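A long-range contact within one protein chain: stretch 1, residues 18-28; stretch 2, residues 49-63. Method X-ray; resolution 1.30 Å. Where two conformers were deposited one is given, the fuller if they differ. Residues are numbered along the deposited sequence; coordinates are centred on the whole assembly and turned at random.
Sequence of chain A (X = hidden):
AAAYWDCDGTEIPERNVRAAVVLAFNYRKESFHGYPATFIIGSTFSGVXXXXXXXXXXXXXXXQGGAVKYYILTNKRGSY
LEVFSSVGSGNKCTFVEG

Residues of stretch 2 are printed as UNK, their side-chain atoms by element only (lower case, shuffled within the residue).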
# COMPACT_ATOMS: atom_id res chain seq x y z
N ARG A 18 0.54 8.12 1.37
CA ARG A 18 1.57 8.53 2.33
C ARG A 18 1.22 8.07 3.75
O ARG A 18 2.09 7.60 4.49
CB ARG A 18 1.76 10.05 2.30
CG ARG A 18 2.37 10.71 1.07
CD ARG A 18 2.83 12.15 1.45
NE ARG A 18 1.80 12.91 2.21
CZ ARG A 18 0.93 13.77 1.68
NH1 ARG A 18 0.02 14.37 2.45
NH2 ARG A 18 0.94 14.03 0.39
N ALA A 19 -0.05 8.18 4.15
CA ALA A 19 -0.49 7.70 5.47
C ALA A 19 -0.28 6.19 5.58
O ALA A 19 0.15 5.69 6.63
CB ALA A 19 -1.94 8.06 5.72
N ALA A 20 -0.60 5.45 4.53
CA ALA A 20 -0.40 3.99 4.55
C ALA A 20 1.08 3.60 4.70
O ALA A 20 1.37 2.58 5.33
CB ALA A 20 -1.04 3.33 3.34
N VAL A 21 2.01 4.40 4.14
CA VAL A 21 3.44 4.10 4.29
C VAL A 21 3.84 4.13 5.77
O VAL A 21 4.54 3.25 6.25
CB VAL A 21 4.31 5.08 3.45
CG1 VAL A 21 5.77 4.97 3.82
CG2 VAL A 21 4.12 4.84 1.95
N VAL A 22 3.42 5.18 6.47
CA VAL A 22 3.80 5.31 7.88
C VAL A 22 2.99 4.36 8.78
O VAL A 22 3.53 3.82 9.75
CB VAL A 22 3.79 6.78 8.38
CG1 VAL A 22 4.89 7.59 7.68
CG2 VAL A 22 2.42 7.45 8.22
N LEU A 23 1.72 4.10 8.45
CA LEU A 23 0.95 3.11 9.22
C LEU A 23 1.52 1.70 9.05
O LEU A 23 1.59 0.95 10.01
CB LEU A 23 -0.53 3.15 8.87
CG LEU A 23 -1.26 4.43 9.31
CD1 LEU A 23 -2.70 4.40 8.79
CD2 LEU A 23 -1.24 4.64 10.82
N ALA A 24 1.98 1.35 7.85
CA ALA A 24 2.49 -0.01 7.58
C ALA A 24 3.59 -0.39 8.56
O ALA A 24 3.65 -1.53 9.01
CB ALA A 24 3.00 -0.13 6.15
N PHE A 25 4.48 0.56 8.83
CA PHE A 25 5.64 0.32 9.73
C PHE A 25 5.37 0.65 11.20
O PHE A 25 6.27 0.55 12.02
CB PHE A 25 6.92 0.98 9.16
CG PHE A 25 7.54 0.16 8.05
CD1 PHE A 25 7.10 0.26 6.73
CD2 PHE A 25 8.51 -0.77 8.33
CE1 PHE A 25 7.60 -0.56 5.73
CE2 PHE A 25 9.04 -1.58 7.32
CZ PHE A 25 8.58 -1.48 6.02
N ASN A 26 4.12 0.95 11.54
CA ASN A 26 3.73 1.26 12.92
C ASN A 26 3.33 0.03 13.73
O ASN A 26 3.34 0.10 14.95
CB ASN A 26 2.56 2.26 12.91
CG ASN A 26 2.22 2.78 14.29
OD1 ASN A 26 1.14 2.48 14.87
ND2 ASN A 26 3.10 3.55 14.83
N TYR A 27 2.91 -1.05 13.07
CA TYR A 27 2.25 -2.18 13.75
C TYR A 27 3.07 -3.46 13.59
O TYR A 27 3.72 -3.67 12.57
CB TYR A 27 0.86 -2.44 13.15
CG TYR A 27 -0.06 -1.25 13.24
CD1 TYR A 27 -0.63 -0.86 14.47
CD2 TYR A 27 -0.40 -0.50 12.11
CE1 TYR A 27 -1.47 0.23 14.56
CE2 TYR A 27 -1.25 0.61 12.20
CZ TYR A 27 -1.77 0.97 13.43
OH TYR A 27 -2.61 2.05 13.49
N ARG A 28 3.06 -4.25 14.65
CA ARG A 28 3.61 -5.66 14.53
C ARG A 28 2.83 -6.46 13.31
O ARG A 28 1.64 -6.25 13.02
CB ARG A 28 3.35 -6.46 15.84
CG ARG A 28 3.86 -5.91 17.18
CD ARG A 28 3.08 -6.44 18.46
NE ARG A 28 4.04 -7.21 19.25
CZ ARG A 28 4.03 -7.67 20.49
NH1 ARG A 28 5.13 -8.33 20.74
NH2 ARG A 28 3.04 -7.70 21.36
N UNK A 49 15.26 -4.35 0.97
CA UNK A 49 14.99 -4.26 2.41
C UNK A 49 13.59 -4.76 2.74
O UNK A 49 12.84 -5.17 1.86
N UNK A 50 13.23 -4.74 4.02
CA UNK A 50 11.91 -5.25 4.42
C UNK A 50 10.81 -4.49 3.70
O UNK A 50 10.82 -3.25 3.66
o UNK A 50 9.15 -5.19 8.40
o UNK A 50 11.01 -6.20 8.63
c UNK A 50 10.18 -5.70 7.93
c UNK A 50 10.35 -5.68 6.41
c UNK A 50 11.71 -5.16 5.93
N UNK A 51 9.86 -5.23 3.12
CA UNK A 51 8.68 -4.65 2.47
C UNK A 51 7.43 -5.07 3.25
O UNK A 51 7.37 -6.18 3.80
c UNK A 51 7.26 -4.80 0.36
c UNK A 51 9.70 -4.39 0.19
c UNK A 51 8.62 -5.09 0.98
N UNK A 52 6.47 -4.16 3.31
CA UNK A 52 5.20 -4.40 3.98
C UNK A 52 4.03 -4.06 3.06
O UNK A 52 4.10 -3.13 2.23
n UNK A 52 7.15 -4.85 10.80
c UNK A 52 6.06 -4.15 6.35
c UNK A 52 5.11 -3.62 5.29
c UNK A 52 5.94 -3.41 7.66
n UNK A 52 6.69 -4.11 8.69
n UNK A 52 5.43 -3.37 10.47
c UNK A 52 6.41 -4.11 9.99
N UNK A 53 2.95 -4.83 3.23
CA UNK A 53 1.68 -4.64 2.54
C UNK A 53 0.67 -4.06 3.52
O UNK A 53 0.48 -4.62 4.60
n UNK A 53 -2.24 -6.83 0.56
c UNK A 53 -0.12 -5.81 1.14
c UNK A 53 1.15 -5.95 1.98
c UNK A 53 -1.17 -6.88 1.35
o UNK A 53 -1.04 -7.71 2.23
N UNK A 54 0.02 -2.93 3.15
CA UNK A 54 -0.98 -2.34 4.05
C UNK A 54 -2.11 -1.79 3.19
O UNK A 54 -1.85 -1.18 2.14
c UNK A 54 -2.86 -0.18 8.28
c UNK A 54 -2.01 -1.25 8.36
c UNK A 54 -0.36 -1.24 4.93
c UNK A 54 -1.18 -1.57 7.30
c UNK A 54 -2.91 0.57 7.11
c UNK A 54 -1.23 -0.85 6.10
c UNK A 54 -2.09 0.24 6.03
N UNK A 55 -3.37 -2.01 3.60
CA UNK A 55 -4.46 -1.54 2.75
C UNK A 55 -4.61 -0.01 2.72
O UNK A 55 -4.15 0.69 3.63
c UNK A 55 -3.91 -2.79 4.74
c UNK A 55 -5.18 -3.36 4.18
c UNK A 55 -5.71 -2.21 3.37
N UNK A 56 -5.27 0.49 1.67
CA UNK A 56 -5.51 1.93 1.50
C UNK A 56 -6.94 2.10 0.96
O UNK A 56 -7.47 1.21 0.29
c UNK A 56 -4.50 2.11 -0.85
c UNK A 56 -4.40 2.57 0.59
c UNK A 56 -4.40 4.11 0.64
N UNK A 57 -7.53 3.26 1.28
CA UNK A 57 -8.90 3.63 0.89
C UNK A 57 -8.90 4.60 -0.28
O UNK A 57 -7.95 5.35 -0.47
o UNK A 57 -10.92 1.84 4.33
c UNK A 57 -9.67 3.61 3.35
c UNK A 57 -9.59 4.37 2.04
c UNK A 57 -10.72 2.52 3.31
o UNK A 57 -11.38 2.36 2.27
N UNK A 58 -9.99 4.60 -1.03
CA UNK A 58 -10.24 5.64 -2.03
C UNK A 58 -10.96 6.86 -1.46
O UNK A 58 -11.09 7.86 -2.14
o UNK A 58 -12.94 3.85 -3.85
o UNK A 58 -13.04 5.05 -2.05
c UNK A 58 -10.96 5.06 -3.27
c UNK A 58 -12.40 4.61 -3.02
N UNK A 59 -11.40 6.79 -0.21
CA UNK A 59 -12.16 7.83 0.47
C UNK A 59 -11.31 8.57 1.51
O UNK A 59 -10.14 8.22 1.70
o UNK A 59 -12.89 6.22 2.07
c UNK A 59 -13.34 7.18 1.15
N UNK A 60 -11.90 9.55 2.19
CA UNK A 60 -11.17 10.40 3.15
C UNK A 60 -11.04 9.73 4.53
O UNK A 60 -11.60 10.18 5.54
c UNK A 60 -11.04 12.78 4.01
c UNK A 60 -11.87 11.76 3.27
o UNK A 60 -9.81 12.81 3.84
o UNK A 60 -11.66 13.58 4.73
N UNK A 61 -10.29 8.64 4.56
CA UNK A 61 -10.18 7.79 5.73
C UNK A 61 -8.98 6.89 5.56
O UNK A 61 -8.51 6.68 4.44
c UNK A 61 -11.44 6.94 5.86
N UNK A 62 -8.52 6.35 6.67
CA UNK A 62 -7.52 5.29 6.73
C UNK A 62 -8.18 3.93 6.97
O UNK A 62 -9.20 3.84 7.65
c UNK A 62 -5.76 6.94 7.52
o UNK A 62 -5.78 7.90 8.34
c UNK A 62 -6.47 5.62 7.80
n UNK A 62 -5.17 7.02 6.35
N UNK A 63 -7.63 2.88 6.39
CA UNK A 63 -8.24 1.55 6.48
C UNK A 63 -8.09 0.96 7.89
O UNK A 63 -7.03 1.09 8.51
c UNK A 63 -8.22 -0.76 5.36
c UNK A 63 -7.67 -4.42 7.29
c UNK A 63 -7.86 -1.90 6.14
c UNK A 63 -6.95 -2.12 7.18
c UNK A 63 -9.18 -1.19 4.49
n UNK A 63 -9.45 -2.51 4.69
c UNK A 63 -8.58 -4.24 6.29
c UNK A 63 -8.67 -2.98 5.72
c UNK A 63 -7.61 0.63 5.43
c UNK A 63 -6.85 -3.37 7.74

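Position 49 has no side-chain atoms. Its phi/psi of 86/180 would jam a CB against the preceding carbonyl O. It is Gly 49.

Position 50 has three carbons, the third carrying two oxygens. One of these oxygens lies 3.8 Å from Phe 25 CE2. The group is a carboxylate, and the length makes it Glu 50. Its backbone O sits at the edge of the Phe 25 ring, 3.7 Å from CZ.

Position 51 has one carbon carrying two more and points away from stretch 1. It is Val 51.

Position 52 has three carbons, a nitrogen, then a carbon carrying two nitrogens. One terminal nitrogen lies 2.9 Å from Ala 24 O and 2.7 Å from Tyr 27 O. The third carbon lies 3.5 Å from the centroid of the Phe 25 ring, over the face. The end group is a guanidinium, so the residue is Arg 52. The terminal nitrogen is NH1, which donates a hydrogen bond to each carbonyl. The carbon is CD, and its contact is CH-pi.

Position 53 has three carbons, the third carrying one oxygen and one nitrogen. It points away from stretch 1. It is Gln 53.

Position 54 has one carbon, then a six-carbon ring with no oxygen. Leu 23 CB packs over one ring face, 3.9 Å from the nearest ring carbon. Ala 24 CB is 3.7 Å from the CB of position 54. It is Phe 54, and the ring carbon nearest Leu 23 CB is CE2.

Position 55 has three carbons closing a ring onto the backbone N. Its O is 4.1 Å from Ala 20 CB. It is Pro 55.

Position 56 has one carbon carrying two. One of the two is 4.4 Å from Ala 20 CB. It is Val 56, and that carbon is CG2.

Positions 57 to 61 do not touch stretch 1. Position 57 has three carbons ending in two oxygens: Glu 57. Position 58 has two carbons ending in two oxygens: Asp 58. Position 59 has one carbon and one oxygen: Ser 59. Position 60 repeats the short carboxylate: Asp 60. Position 61 has a lone carbon: Ala 61.

Position 62 has two carbons, the second carrying one oxygen and one nitrogen. The nitrogen is 3.5 Å from Ala 19 CB. It is Asn 62, and the nitrogen is ND2.

Position 63 has one carbon, then fused rings of eight carbons and one nitrogen. It is Trp 63, out of contact with stretch 1.

The contact joins a helix and a strand crossing at 131°. The backbones come close at Ala 20 and Ala 24, whose CB atoms meet Phe 54. Arg 52 NH1 bonds to two backbone carbonyls, Ala 24 O and Tyr 27 O. A salt bridge from its NE to Glu 50 OE2, 2.7 Å, engages the guanidinium from within its own stretch, while Phe 25 covers one face.

Stretch 2 (49-63) GEVRQFPVEDSDANW
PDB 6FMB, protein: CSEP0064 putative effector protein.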